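Local atomic coordinates of dihydrodipicolinate synthase family protein (Sinorhizobium meliloti, PDB entry 4DNH), a protein that is of unknown function but folds as a TIM barrel and may be related to the dihydrodipicolinate synthases. Residues F67-W72 with L104-G109; R87-G92 with P319-K324; D133-A138 with S158-A163; L234-E239 with Y260-A265. All coordinates share one frame; numbering follows the deposited sequence.

All four contacts hang on one closed eight-stranded parallel barrel. Contacts 1 and 4 join successive helices of the outer layer on opposite sides of the chain's centre, about 28 Å apart between centres; contact 1 sets its His-Glu bond beside Trp72 and Ala107, contact 4 its Lys-Glu salt bridge beside a buried glutamate touching a leucine. Contact 3, buried, rests on van der Waals contacts of one isoleucine. Contact 2 joins a loop after the second strand to the turn before helix 323-333, where selenium, a lysine and one water meet. Gly92 stands at the N-cap position of helix 93-108, which ends in contact 1, and Gly88 O probably hydrogen-bonds Arg159 NH1 of contact 3 at 2.8 Å.

Contact 1 (F67-W72 with L104-G109)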
loop_
_atom_site.group_PDB
_atom_site.type_symbol
_atom_site.label_atom_id
_atom_site.label_comp_id
_atom_site.label_asym_id
_atom_site.label_seq_id
_atom_site.Cartn_x
_atom_site.Cartn_y
_atom_site.Cartn_z
ATOM N N PHE A 67 13.350 -5.165 -3.793
ATOM C CA PHE A 67 11.912 -5.429 -3.876
ATOM C C PHE A 67 11.169 -4.521 -4.875
ATOM O O PHE A 67 10.239 -4.962 -5.524
ATOM C CB PHE A 67 11.272 -5.392 -2.491
ATOM C CG PHE A 67 9.848 -5.808 -2.491
ATOM C CD1 PHE A 67 9.505 -7.159 -2.572
ATOM C CD2 PHE A 67 8.833 -4.851 -2.422
ATOM C CE1 PHE A 67 8.176 -7.556 -2.583
ATOM C CE2 PHE A 67 7.509 -5.246 -2.432
ATOM C CZ PHE A 67 7.180 -6.599 -2.516
ATOM N N ARG A 68 11.562 -3.259 -4.994
ATOM C CA ARG A 68 11.095 -2.443 -6.112
ATOM C C ARG A 68 11.375 -3.085 -7.487
ATOM O O ARG A 68 10.510 -3.064 -8.370
ATOM C CB ARG A 68 11.689 -1.045 -6.040
ATOM C CG ARG A 68 10.981 -0.134 -5.050
ATOM C CD ARG A 68 11.560 -0.245 -3.650
ATOM N NE ARG A 68 10.659 0.346 -2.654
ATOM C CZ ARG A 68 10.267 -0.234 -1.518
ATOM N NH1 ARG A 68 10.714 -1.453 -1.195
ATOM N NH2 ARG A 68 9.418 0.414 -0.706
ATOM N N HIS A 69 12.559 -3.672 -7.667
ATOM C CA HIS A 69 12.896 -4.323 -8.943
ATOM C C HIS A 69 12.046 -5.531 -9.210
ATOM O O HIS A 69 11.628 -5.771 -10.363
ATOM C CB HIS A 69 14.385 -4.677 -9.040
ATOM C CG HIS A 69 15.285 -3.476 -9.198
ATOM N ND1 HIS A 69 15.447 -2.837 -10.377
ATOM C CD2 HIS A 69 16.078 -2.797 -8.272
ATOM C CE1 HIS A 69 16.306 -1.809 -10.219
ATOM N NE2 HIS A 69 16.690 -1.783 -8.927
ATOM N N ARG A 70 11.766 -6.295 -8.158
ATOM C CA ARG A 70 10.832 -7.419 -8.239
ATOM C C ARG A 70 9.470 -6.948 -8.746
ATOM O O ARG A 70 8.849 -7.615 -9.596
ATOM C CB ARG A 70 10.675 -8.094 -6.869
ATOM C CG ARG A 70 9.918 -9.413 -6.866
ATOM C CD ARG A 70 9.779 -9.908 -5.431
ATOM N NE ARG A 70 8.626 -10.782 -5.170
ATOM C CZ ARG A 70 8.584 -12.085 -5.455
ATOM N NH1 ARG A 70 9.631 -12.680 -6.048
ATOM N NH2 ARG A 70 7.491 -12.793 -5.163
ATOM N N LEU A 71 9.012 -5.798 -8.241
ATOM C CA LEU A 71 7.702 -5.272 -8.651
ATOM C C LEU A 71 7.747 -4.802 -10.091
ATOM O O LEU A 71 6.880 -5.144 -10.882
ATOM C CB LEU A 71 7.175 -4.157 -7.727
ATOM C CG LEU A 71 6.790 -4.494 -6.285
ATOM C CD1 LEU A 71 6.412 -3.218 -5.535
ATOM C CD2 LEU A 71 5.663 -5.510 -6.196
ATOM N N TRP A 72 8.763 -4.022 -10.435
ATOM C CA TRP A 72 8.926 -3.604 -11.830
ATOM C C TRP A 72 9.009 -4.761 -12.780
ATOM O O TRP A 72 8.406 -4.693 -13.846
ATOM C CB TRP A 72 10.083 -2.650 -11.993
ATOM C CG TRP A 72 9.834 -1.332 -11.307
ATOM C CD1 TRP A 72 8.637 -0.621 -11.246
ATOM C CD2 TRP A 72 10.804 -0.509 -10.566
ATOM N NE1 TRP A 72 8.796 0.545 -10.542
ATOM C CE2 TRP A 72 10.066 0.677 -10.104
ATOM C CE3 TRP A 72 12.162 -0.629 -10.249
ATOM C CZ2 TRP A 72 10.679 1.683 -9.364
ATOM C CZ3 TRP A 72 12.766 0.390 -9.496
ATOM C CH2 TRP A 72 12.037 1.517 -9.064
ATOM N N LEU A 104 13.724 6.572 -7.167
ATOM C CA LEU A 104 13.723 7.325 -8.420
ATOM C C LEU A 104 14.978 7.026 -9.222
ATOM O O LEU A 104 14.898 6.766 -10.427
ATOM C CB LEU A 104 13.523 8.834 -8.183
ATOM C CG LEU A 104 12.089 9.167 -7.707
ATOM C CD1 LEU A 104 11.965 10.594 -7.206
ATOM C CD2 LEU A 104 11.044 8.893 -8.788
ATOM N N ALA A 105 16.127 7.003 -8.542
ATOM C CA ALA A 105 17.400 6.711 -9.204
ATOM C C ALA A 105 17.415 5.294 -9.752
ATOM O O ALA A 105 17.920 5.077 -10.840
ATOM C CB ALA A 105 18.578 6.950 -8.276
ATOM N N GLU A 106 16.847 4.332 -9.024
ATOM C CA GLU A 106 16.762 2.966 -9.554
ATOM C C GLU A 106 15.886 2.953 -10.796
ATOM O O GLU A 106 16.272 2.378 -11.812
ATOM C CB GLU A 106 16.218 1.961 -8.528
ATOM C CG GLU A 106 17.164 1.592 -7.397
ATOM C CD GLU A 106 18.508 1.063 -7.861
ATOM O OE1 GLU A 106 18.551 0.210 -8.770
ATOM O OE2 GLU A 106 19.527 1.507 -7.306
ATOM N N ALA A 107 14.731 3.614 -10.706
ATOM C CA ALA A 107 13.739 3.701 -11.786
ATOM C C ALA A 107 14.309 4.192 -13.115
ATOM O O ALA A 107 14.112 3.553 -14.152
ATOM C CB ALA A 107 12.577 4.591 -11.365
ATOM N N ARG A 108 14.998 5.333 -13.083
ATOM C CA ARG A 108 15.619 5.888 -14.277
ATOM C C ARG A 108 16.638 4.916 -14.890
ATOM O O ARG A 108 17.029 5.067 -16.057
ATOM C CB ARG A 108 16.296 7.225 -13.971
ATOM C CG ARG A 108 15.348 8.372 -13.652
ATOM C CD ARG A 108 16.121 9.684 -13.532
ATOM N NE ARG A 108 17.208 9.604 -12.552
ATOM C CZ ARG A 108 17.093 9.914 -11.260
ATOM N NH1 ARG A 108 15.939 10.349 -10.761
ATOM N NH2 ARG A 108 18.141 9.788 -10.457
ATOM N N GLY A 109 17.062 3.934 -14.093
ATOM C CA GLY A 109 17.992 2.900 -14.524
ATOM C C GLY A 109 17.344 1.740 -15.251
ATOM O O GLY A 109 18.007 0.773 -15.585
#
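His69 and Glu106 meet at about a right angle, the imidazole plane turned 75° from the plane of the carboxylate. His69 NE2 gives its N-H to Glu106 OE1 at 2.7 Å, with an N-H...O angle of 148°. The oxygen sits almost exactly in the ring plane of the histidine, whereas NE2 approaches it on the anti side and well above the carboxylate plane. The glutamate chain is bent at its second torsion (chi2 -55°) and curls round the ring nitrogen, so that even Glu106 CB lies only 3.8 Å from His69 NE2. At the other side of the imidazole ND1 is held by Arg110 NH1, and the two bonds together fix the rotation of the ring.

Beneath this pair lies Trp72. Its CZ3 comes under one face of the His69 ring, toward the rim, and the same edge of the indole meets Glu106 CB, 3.9 Å from CZ3. Next along, Trp72 CH2 rests against Ala107 CB at 3.9 Å. The indole NE1 donates to Leu114 O. A leucine in place of His69 would probably leave Glu106 without its N-H donor and Arg110 without its ring nitrogen, setting the carboxylate free to turn.

The helices concerned, 61-73 and 93-108, are neighbours in the outer layer of the barrel, and the axes of 67-72 and 104-108 come within 10.9 Å of each other. Trp72 fills the wedge between them, reaching Val78 on strand 77-80 and Ile115 on strand 115-119, and Ala107 also packs on Ile115.

Contact 2 (R87-G92 with P319-K324); sequences RGMGLG and PTRFYK
Met89, present as selenomethionine, reaches from the loop after the second barrel strand to Arg321 and Phe322 of the 3-10 turn before helix 323-333 and to Lys324 in its first turn. In a TIM barrel such loops after the strands line the end where active sites usually lie, although none is established here.

Met89 gives by far the most surface to the contact. Its CG stands anti to the backbone N (chi1 -151°) and the chain runs on extended to the selenium, which brings it to the facing segment; a bend at chi3 (116°) then turns the terminal methyl aside. Met89 SE stops 3.3 Å from Lys324 NZ and 4.2 Å from Arg321 CB, while Met89 CE lies 3.8 Å from Phe322 CE1, approaching that ring obliquely. The ring is steadied from its own segment, for Arg321 CG sits over the centre of one face.

Lys324 is the second main partner and is largely buried. Its side chain bends at chi2 and chi4, and NZ donates to a carbonyl, bonds weakly to a water that also bonds to Arg87 O, and merely touches the selenium. An alanine in its place would probably leave Arg321 O without its side-chain donor and open a gap beside the selenium, letting the Met89 tip move.

Lys324 NZ donates to Arg321 O over 2.7 Å, in the carbonyl plane and with a C=O...N angle of 152°.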
loop_
_atom_site.group_PDB
_atom_site.type_symbol
_atom_site.label_atom_id
_atom_site.label_comp_id
_atom_site.label_asym_id
_atom_site.label_seq_id
_atom_site.Cartn_x
_atom_site.Cartn_y
_atom_site.Cartn_z
ATOM N N ARG A 87 5.045 4.891 6.507
ATOM C CA ARG A 87 5.011 6.352 6.524
ATOM C C ARG A 87 4.126 6.860 7.668
ATOM O O ARG A 87 3.009 6.360 7.872
ATOM C CB ARG A 87 4.467 6.858 5.183
ATOM C CG ARG A 87 4.621 8.358 4.949
ATOM C CD ARG A 87 6.046 8.704 4.536
ATOM N NE ARG A 87 6.158 10.091 4.121
ATOM C CZ ARG A 87 6.129 10.517 2.862
ATOM N NH1 ARG A 87 6.224 11.818 2.622
ATOM N NH2 ARG A 87 6.004 9.661 1.838
ATOM N N GLY A 88 4.621 7.842 8.419
ATOM C CA GLY A 88 3.860 8.402 9.558
ATOM C C GLY A 88 3.745 7.510 10.797
ATOM O O GLY A 88 3.284 7.966 11.841
HETATM N N MSE A 89 4.175 6.250 10.683
HETATM C CA MSE A 89 4.029 5.241 11.735
HETATM C C MSE A 89 5.301 4.403 11.799
HETATM O O MSE A 89 5.271 3.159 11.742
HETATM C CB MSE A 89 2.763 4.422 11.437
HETATM C CG MSE A 89 2.121 3.867 12.720
HETATM SE SE MSE A 89 0.718 2.519 12.321
HETATM C CE MSE A 89 1.466 0.882 13.130
ATOM N N GLY A 90 6.437 5.088 11.916
ATOM C CA GLY A 90 7.746 4.440 11.911
ATOM C C GLY A 90 8.750 5.007 10.911
ATOM O O GLY A 90 9.959 5.033 11.176
ATOM N N LEU A 91 8.269 5.441 9.749
ATOM C CA LEU A 91 9.149 5.975 8.723
ATOM C C LEU A 91 9.039 7.490 8.683
ATOM O O LEU A 91 8.083 8.022 8.154
ATOM C CB LEU A 91 8.813 5.364 7.360
ATOM C CG LEU A 91 9.823 5.685 6.248
ATOM C CD1 LEU A 91 11.036 4.795 6.385
ATOM C CD2 LEU A 91 9.235 5.535 4.857
ATOM N N GLY A 92 10.003 8.191 9.265
ATOM C CA GLY A 92 9.964 9.651 9.255
ATOM C C GLY A 92 10.151 10.216 7.850
ATOM O O GLY A 92 10.474 9.485 6.891
ATOM N N PRO A 319 -7.079 -5.200 14.473
ATOM C CA PRO A 319 -6.762 -3.792 14.133
ATOM C C PRO A 319 -5.957 -3.665 12.842
ATOM O O PRO A 319 -4.825 -4.158 12.743
ATOM C CB PRO A 319 -5.932 -3.304 15.335
ATOM C CG PRO A 319 -5.353 -4.557 15.908
ATOM C CD PRO A 319 -6.383 -5.629 15.703
ATOM N N THR A 320 -6.549 -2.965 11.883
ATOM C CA THR A 320 -6.088 -2.935 10.500
ATOM C C THR A 320 -4.742 -2.248 10.262
ATOM O O THR A 320 -4.026 -2.596 9.312
ATOM C CB THR A 320 -7.190 -2.335 9.619
ATOM O OG1 THR A 320 -8.278 -3.250 9.616
ATOM C CG2 THR A 320 -6.735 -2.151 8.183
ATOM N N ARG A 321 -4.388 -1.302 11.125
ATOM C CA ARG A 321 -3.146 -0.558 10.949
ATOM C C ARG A 321 -1.890 -1.454 11.004
ATOM O O ARG A 321 -0.785 -1.012 10.666
ATOM C CB ARG A 321 -3.058 0.624 11.919
ATOM C CG ARG A 321 -2.984 0.273 13.406
ATOM C CD ARG A 321 -3.022 1.549 14.235
ATOM N NE ARG A 321 -2.998 1.322 15.687
ATOM C CZ ARG A 321 -4.032 0.859 16.397
ATOM N NH1 ARG A 321 -5.166 0.539 15.798
ATOM N NH2 ARG A 321 -3.922 0.678 17.708
ATOM N N PHE A 322 -2.073 -2.715 11.397
ATOM C CA PHE A 322 -0.956 -3.649 11.562
ATOM C C PHE A 322 -0.826 -4.595 10.391
ATOM O O PHE A 322 -0.038 -5.535 10.438
ATOM C CB PHE A 322 -1.065 -4.435 12.882
ATOM C CG PHE A 322 -0.990 -3.565 14.120
ATOM C CD1 PHE A 322 0.036 -2.636 14.276
ATOM C CD2 PHE A 322 -1.951 -3.671 15.120
ATOM C CE1 PHE A 322 0.100 -1.824 15.406
ATOM C CE2 PHE A 322 -1.892 -2.854 16.247
ATOM C CZ PHE A 322 -0.866 -1.927 16.387
ATOM N N TYR A 323 -1.575 -4.338 9.326
ATOM C CA TYR A 323 -1.447 -5.133 8.108
ATOM C C TYR A 323 -0.016 -5.259 7.610
ATOM O O TYR A 323 0.346 -6.277 7.027
ATOM C CB TYR A 323 -2.328 -4.578 6.992
ATOM C CG TYR A 323 -1.831 -3.315 6.336
ATOM C CD1 TYR A 323 -2.213 -2.065 6.814
ATOM C CD2 TYR A 323 -1.025 -3.364 5.197
ATOM C CE1 TYR A 323 -1.775 -0.898 6.191
ATOM C CE2 TYR A 323 -0.592 -2.209 4.573
ATOM C CZ TYR A 323 -0.961 -0.986 5.084
ATOM O OH TYR A 323 -0.541 0.160 4.484
ATOM N N LYS A 324 0.805 -4.241 7.854
ATOM C CA LYS A 324 2.147 -4.226 7.294
ATOM C C LYS A 324 2.958 -5.396 7.816
ATOM O O LYS A 324 3.850 -5.919 7.133
ATOM C CB LYS A 324 2.836 -2.904 7.581
ATOM C CG LYS A 324 2.009 -1.703 7.152
ATOM C CD LYS A 324 2.145 -0.630 8.195
ATOM C CE LYS A 324 1.085 0.421 8.060
ATOM N NZ LYS A 324 0.750 0.817 9.442
HETATM O O HOH W 1 1.779 3.649 8.110
#

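Contact 3 (D133-A138 with S158-A163); sequences DDILAA and SRALAA
Ile135 reaches across to Ser158, Ala160 and Leu161 and carries its side of the contact alone. Its CB points at the opposite segment and divides there into two branches. CG2, anti to the backbone N, runs toward the N-cap of the facing helix and comes within 4.3 Å of Ser158 OG, a loose touch. The other branch begins at CG1, which takes the position anti to the carbonyl carbon (chi1 -72°) and lies 4.1 Å from Ala160 CB.

From CG1 the chain runs on to CD1, and this methyl goes deepest. Rather than meeting another tip first, it lands on backbone: Leu161 CA is 3.8 Å from Ile135 CD1, and Ala160 O is 4.0 Å from the same methyl. Leu161 CD1 lies beside it, at 4.2 Å from Ile135 CD1.

In the barrel, helix 132-148 follows the third strand and helix 159-164 is the short turn of helix that follows the fourth, so the isoleucine plugs the seam between neighbouring strand-helix units. That short helix has Ser158 as its N-cap: Leu161 N donates to Ser158 OG at 3.2 Å, with an N-H...O angle of 154°. The bond fixes the backbone on which CD1 rests and gives the buried Ser158 OG a donor beside CG2. Leu161 in turn packs on Tyr171 and Val174 of helix 168-181, while Ser158 N is bonded to Tyr202 OH.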
loop_
_atom_site.group_PDB
_atom_site.type_symbol
_atom_site.label_atom_id
_atom_site.label_comp_id
_atom_site.label_asym_id
_atom_site.label_seq_id
_atom_site.Cartn_x
_atom_site.Cartn_y
_atom_site.Cartn_z
ATOM N N ASP A 133 -0.988 28.335 6.681
ATOM C CA ASP A 133 0.267 28.708 6.010
ATOM C C ASP A 133 1.390 27.707 6.310
ATOM O O ASP A 133 2.091 27.257 5.399
ATOM C CB ASP A 133 0.699 30.124 6.417
ATOM C CG ASP A 133 -0.057 31.215 5.667
ATOM O OD1 ASP A 133 -0.381 31.020 4.472
ATOM O OD2 ASP A 133 -0.313 32.286 6.268
ATOM N N ASP A 134 1.536 27.359 7.590
ATOM C CA ASP A 134 2.479 26.340 8.028
ATOM C C ASP A 134 2.273 25.047 7.248
ATOM O O ASP A 134 3.249 24.362 6.908
ATOM C CB ASP A 134 2.318 26.050 9.523
ATOM C CG ASP A 134 2.655 27.237 10.398
ATOM O OD1 ASP A 134 3.315 28.185 9.915
ATOM O OD2 ASP A 134 2.255 27.213 11.585
ATOM N N ILE A 135 1.003 24.729 6.969
ATOM C CA ILE A 135 0.620 23.475 6.309
ATOM C C ILE A 135 0.981 23.532 4.830
ATOM O O ILE A 135 1.539 22.573 4.289
ATOM C CB ILE A 135 -0.884 23.140 6.514
ATOM C CG1 ILE A 135 -1.150 22.705 7.968
ATOM C CG2 ILE A 135 -1.347 22.057 5.551
ATOM C CD1 ILE A 135 -2.555 22.986 8.469
ATOM N N LEU A 136 0.691 24.665 4.188
ATOM C CA LEU A 136 1.067 24.841 2.786
ATOM C C LEU A 136 2.569 24.749 2.599
ATOM O O LEU A 136 3.045 24.126 1.645
ATOM C CB LEU A 136 0.546 26.161 2.233
ATOM C CG LEU A 136 -0.968 26.192 2.038
ATOM C CD1 LEU A 136 -1.453 27.623 1.805
ATOM C CD2 LEU A 136 -1.399 25.245 0.924
ATOM N N ALA A 137 3.306 25.358 3.524
ATOM C CA ALA A 137 4.764 25.310 3.510
ATOM C C ALA A 137 5.251 23.858 3.622
ATOM O O ALA A 137 6.162 23.437 2.908
ATOM C CB ALA A 137 5.339 26.181 4.624
ATOM N N ALA A 138 4.605 23.087 4.490
ATOM C CA ALA A 138 4.930 21.680 4.664
ATOM C C ALA A 138 4.740 20.883 3.361
ATOM O O ALA A 138 5.664 20.189 2.921
ATOM C CB ALA A 138 4.111 21.097 5.800
ATOM N N SER A 158 -3.027 14.907 5.342
ATOM C CA SER A 158 -2.175 15.617 6.281
ATOM C C SER A 158 -2.733 15.609 7.717
ATOM O O SER A 158 -3.870 16.044 7.972
ATOM C CB SER A 158 -1.939 17.041 5.757
ATOM O OG SER A 158 -1.626 17.976 6.776
ATOM N N ARG A 159 -1.914 15.091 8.635
ATOM C CA ARG A 159 -2.221 14.990 10.071
ATOM C C ARG A 159 -2.522 16.398 10.637
ATOM O O ARG A 159 -3.521 16.591 11.317
ATOM C CB ARG A 159 -1.000 14.370 10.791
ATOM C CG ARG A 159 -1.166 13.088 11.617
ATOM C CD ARG A 159 -1.577 11.899 10.762
ATOM N NE ARG A 159 -0.815 10.622 10.811
ATOM C CZ ARG A 159 0.252 10.281 11.547
ATOM N NH1 ARG A 159 0.760 9.060 11.376
ATOM N NH2 ARG A 159 0.809 11.113 12.432
ATOM N N ALA A 160 -1.674 17.384 10.323
ATOM C CA ALA A 160 -1.786 18.740 10.888
ATOM C C ALA A 160 -3.037 19.479 10.407
ATOM O O ALA A 160 -3.628 20.280 11.151
ATOM C CB ALA A 160 -0.545 19.558 10.566
ATOM N N LEU A 161 -3.423 19.206 9.161
ATOM C CA LEU A 161 -4.621 19.779 8.561
ATOM C C LEU A 161 -5.905 19.186 9.170
ATOM O O LEU A 161 -6.839 19.938 9.486
ATOM C CB LEU A 161 -4.588 19.636 7.035
ATOM C CG LEU A 161 -5.756 20.213 6.219
ATOM C CD1 LEU A 161 -5.867 21.733 6.302
ATOM C CD2 LEU A 161 -5.655 19.764 4.775
ATOM N N ALA A 162 -5.936 17.863 9.374
ATOM C CA ALA A 162 -7.080 17.209 10.049
ATOM C C ALA A 162 -7.375 17.775 11.457
ATOM O O ALA A 162 -8.509 17.721 11.920
ATOM C CB ALA A 162 -6.900 15.697 10.103
ATOM N N ALA A 163 -6.342 18.313 12.110
ATOM C CA ALA A 163 -6.440 18.929 13.434
ATOM C C ALA A 163 -6.622 20.445 13.391
ATOM O O ALA A 163 -7.127 21.031 14.337
ATOM C CB ALA A 163 -5.211 18.579 14.260
#

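Contact 4 (L234-E239 with Y260-A265); sequences LSKEKE and YAELIA
Two helices of the barrel's outer layer, those following the sixth and seventh strands, meet here through Lys236 and Glu239 on one side and Glu262 and Leu263 on the other. On the more exposed side, Lys236 and Glu262 cross at about a right angle in a salt bridge, with a weak hydrogen bond of 3.3 Å from Lys236 NZ to Glu262 OE1. The carboxylate lies alongside the end of the lysine rather than squarely beyond it: Glu262 OE2 is 3.4 Å from Lys236 CE, and Glu262 OE1 is equally close to Lys236 CD. The lysine chain leaves with CG anti to the backbone N (chi1 151°), a course that also brings its CG within 4.3 Å of Leu263 CD2, touching the leucine.

Further in, Glu239 and Leu263 approach from opposite directions. Leu263 CD1 meets the carboxylate 3.1 Å from Glu239 OE1, a short approach that is doubtful at this resolution.

The buried acid belongs to the strand ends as much as to its helix, for in this TIM barrel OE1 bonds to Thr254 OG1 on strand 251-254 and OE2 to Ser272 OG just before strand 273-276. Two hydroxyls, one on each oxygen, thus hold the carboxylate in place beside the leucine, and their hydrogen bonds probably ease the cost of burying its charge. Leu263 is itself tied at the backbone, its O accepting from Arg243 NH1 on helix 236-243.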
loop_
_atom_site.group_PDB
_atom_site.type_symbol
_atom_site.label_atom_id
_atom_site.label_comp_id
_atom_site.label_asym_id
_atom_site.label_seq_id
_atom_site.Cartn_x
_atom_site.Cartn_y
_atom_site.Cartn_z
ATOM N N LEU A 234 -12.000 1.217 2.957
ATOM C CA LEU A 234 -12.509 -0.160 3.002
ATOM C C LEU A 234 -14.046 -0.255 3.047
ATOM O O LEU A 234 -14.615 -1.127 3.707
ATOM C CB LEU A 234 -11.863 -0.948 4.143
ATOM C CG LEU A 234 -10.340 -1.028 4.241
ATOM C CD1 LEU A 234 -9.980 -2.076 5.277
ATOM C CD2 LEU A 234 -9.676 -1.358 2.907
ATOM N N SER A 235 -14.696 0.670 2.346
ATOM C CA SER A 235 -16.144 0.699 2.205
ATOM C C SER A 235 -16.394 0.604 0.709
ATOM O O SER A 235 -16.359 1.605 -0.004
ATOM C CB SER A 235 -16.706 2.009 2.770
ATOM O OG SER A 235 -18.027 1.852 3.285
ATOM N N LYS A 236 -16.617 -0.620 0.240
ATOM C CA LYS A 236 -16.769 -0.919 -1.183
ATOM C C LYS A 236 -17.919 -0.140 -1.873
ATOM O O LYS A 236 -17.766 0.324 -3.013
ATOM C CB LYS A 236 -16.882 -2.437 -1.368
ATOM C CG LYS A 236 -17.682 -2.908 -2.562
ATOM C CD LYS A 236 -18.145 -4.332 -2.338
ATOM C CE LYS A 236 -19.599 -4.480 -2.747
ATOM N NZ LYS A 236 -20.093 -5.869 -2.543
ATOM N N GLU A 237 -19.049 0.027 -1.185
ATOM C CA GLU A 237 -20.137 0.833 -1.751
ATOM C C GLU A 237 -19.731 2.294 -1.944
ATOM O O GLU A 237 -20.208 2.951 -2.868
ATOM C CB GLU A 237 -21.462 0.720 -0.965
ATOM C CG GLU A 237 -21.325 0.532 0.540
ATOM C CD GLU A 237 -21.111 1.822 1.326
ATOM O OE1 GLU A 237 -20.020 1.979 1.915
ATOM O OE2 GLU A 237 -22.029 2.669 1.373
ATOM N N LYS A 238 -18.844 2.791 -1.090
ATOM C CA LYS A 238 -18.449 4.186 -1.167
ATOM C C LYS A 238 -17.562 4.464 -2.381
ATOM O O LYS A 238 -17.648 5.546 -2.973
ATOM C CB LYS A 238 -17.815 4.663 0.140
ATOM C CG LYS A 238 -18.842 5.105 1.182
ATOM C CD LYS A 238 -18.229 5.301 2.561
ATOM C CE LYS A 238 -19.294 5.332 3.643
ATOM N NZ LYS A 238 -19.911 3.992 3.862
ATOM N N GLU A 239 -16.757 3.472 -2.768
ATOM C CA GLU A 239 -15.903 3.565 -3.945
ATOM C C GLU A 239 -16.719 3.550 -5.254
ATOM O O GLU A 239 -16.487 4.367 -6.159
ATOM C CB GLU A 239 -14.849 2.443 -3.946
ATOM C CG GLU A 239 -13.773 2.623 -5.000
ATOM C CD GLU A 239 -12.676 1.559 -4.985
ATOM O OE1 GLU A 239 -12.336 1.034 -3.901
ATOM O OE2 GLU A 239 -12.129 1.261 -6.073
ATOM N N TYR A 260 -10.663 -5.546 -3.752
ATOM C CA TYR A 260 -9.927 -5.259 -4.984
ATOM C C TYR A 260 -10.319 -6.071 -6.233
ATOM O O TYR A 260 -10.437 -5.508 -7.326
ATOM C CB TYR A 260 -8.417 -5.362 -4.730
ATOM C CG TYR A 260 -7.942 -6.690 -4.168
ATOM C CD1 TYR A 260 -8.021 -6.967 -2.799
ATOM C CD2 TYR A 260 -7.388 -7.665 -5.005
ATOM C CE1 TYR A 260 -7.583 -8.183 -2.287
ATOM C CE2 TYR A 260 -6.947 -8.885 -4.507
ATOM C CZ TYR A 260 -7.047 -9.145 -3.145
ATOM O OH TYR A 260 -6.603 -10.367 -2.649
ATOM N N ALA A 261 -10.517 -7.378 -6.091
ATOM C CA ALA A 261 -10.864 -8.209 -7.252
ATOM C C ALA A 261 -12.162 -7.735 -7.909
ATOM O O ALA A 261 -12.186 -7.504 -9.122
ATOM C CB ALA A 261 -10.947 -9.681 -6.871
ATOM N N GLU A 262 -13.214 -7.565 -7.093
ATOM C CA GLU A 262 -14.520 -7.085 -7.542
ATOM C C GLU A 262 -14.436 -5.704 -8.180
ATOM O O GLU A 262 -15.057 -5.458 -9.226
ATOM C CB GLU A 262 -15.532 -7.058 -6.383
ATOM C CG GLU A 262 -16.937 -6.644 -6.811
ATOM C CD GLU A 262 -17.882 -6.333 -5.652
ATOM O OE1 GLU A 262 -17.712 -6.919 -4.557
ATOM O OE2 GLU A 262 -18.817 -5.508 -5.843
ATOM N N LEU A 263 -13.682 -4.809 -7.545
ATOM C CA LEU A 263 -13.578 -3.422 -7.995
ATOM C C LEU A 263 -12.725 -3.251 -9.248
ATOM O O LEU A 263 -13.107 -2.492 -10.150
ATOM C CB LEU A 263 -13.067 -2.526 -6.865
ATOM C CG LEU A 263 -13.900 -2.505 -5.575
ATOM C CD1 LEU A 263 -13.084 -1.959 -4.414
ATOM C CD2 LEU A 263 -15.161 -1.693 -5.780
ATOM N N ILE A 264 -11.583 -3.954 -9.310
ATOM C CA ILE A 264 -10.691 -3.908 -10.481
ATOM C C ILE A 264 -11.398 -4.423 -11.750
ATOM O O ILE A 264 -11.363 -3.765 -12.787
ATOM C CB ILE A 264 -9.341 -4.602 -10.208
ATOM C CG1 ILE A 264 -8.591 -3.857 -9.092
ATOM C CG2 ILE A 264 -8.457 -4.615 -11.444
ATOM C CD1 ILE A 264 -7.386 -4.586 -8.519
ATOM N N ALA A 265 -12.072 -5.570 -11.645
ATOM C CA ALA A 265 -12.894 -6.106 -12.743
ATOM C C ALA A 265 -14.034 -5.146 -13.109
ATOM O O ALA A 265 -14.382 -5.002 -14.275
ATOM C CB ALA A 265 -13.449 -7.482 -12.387
#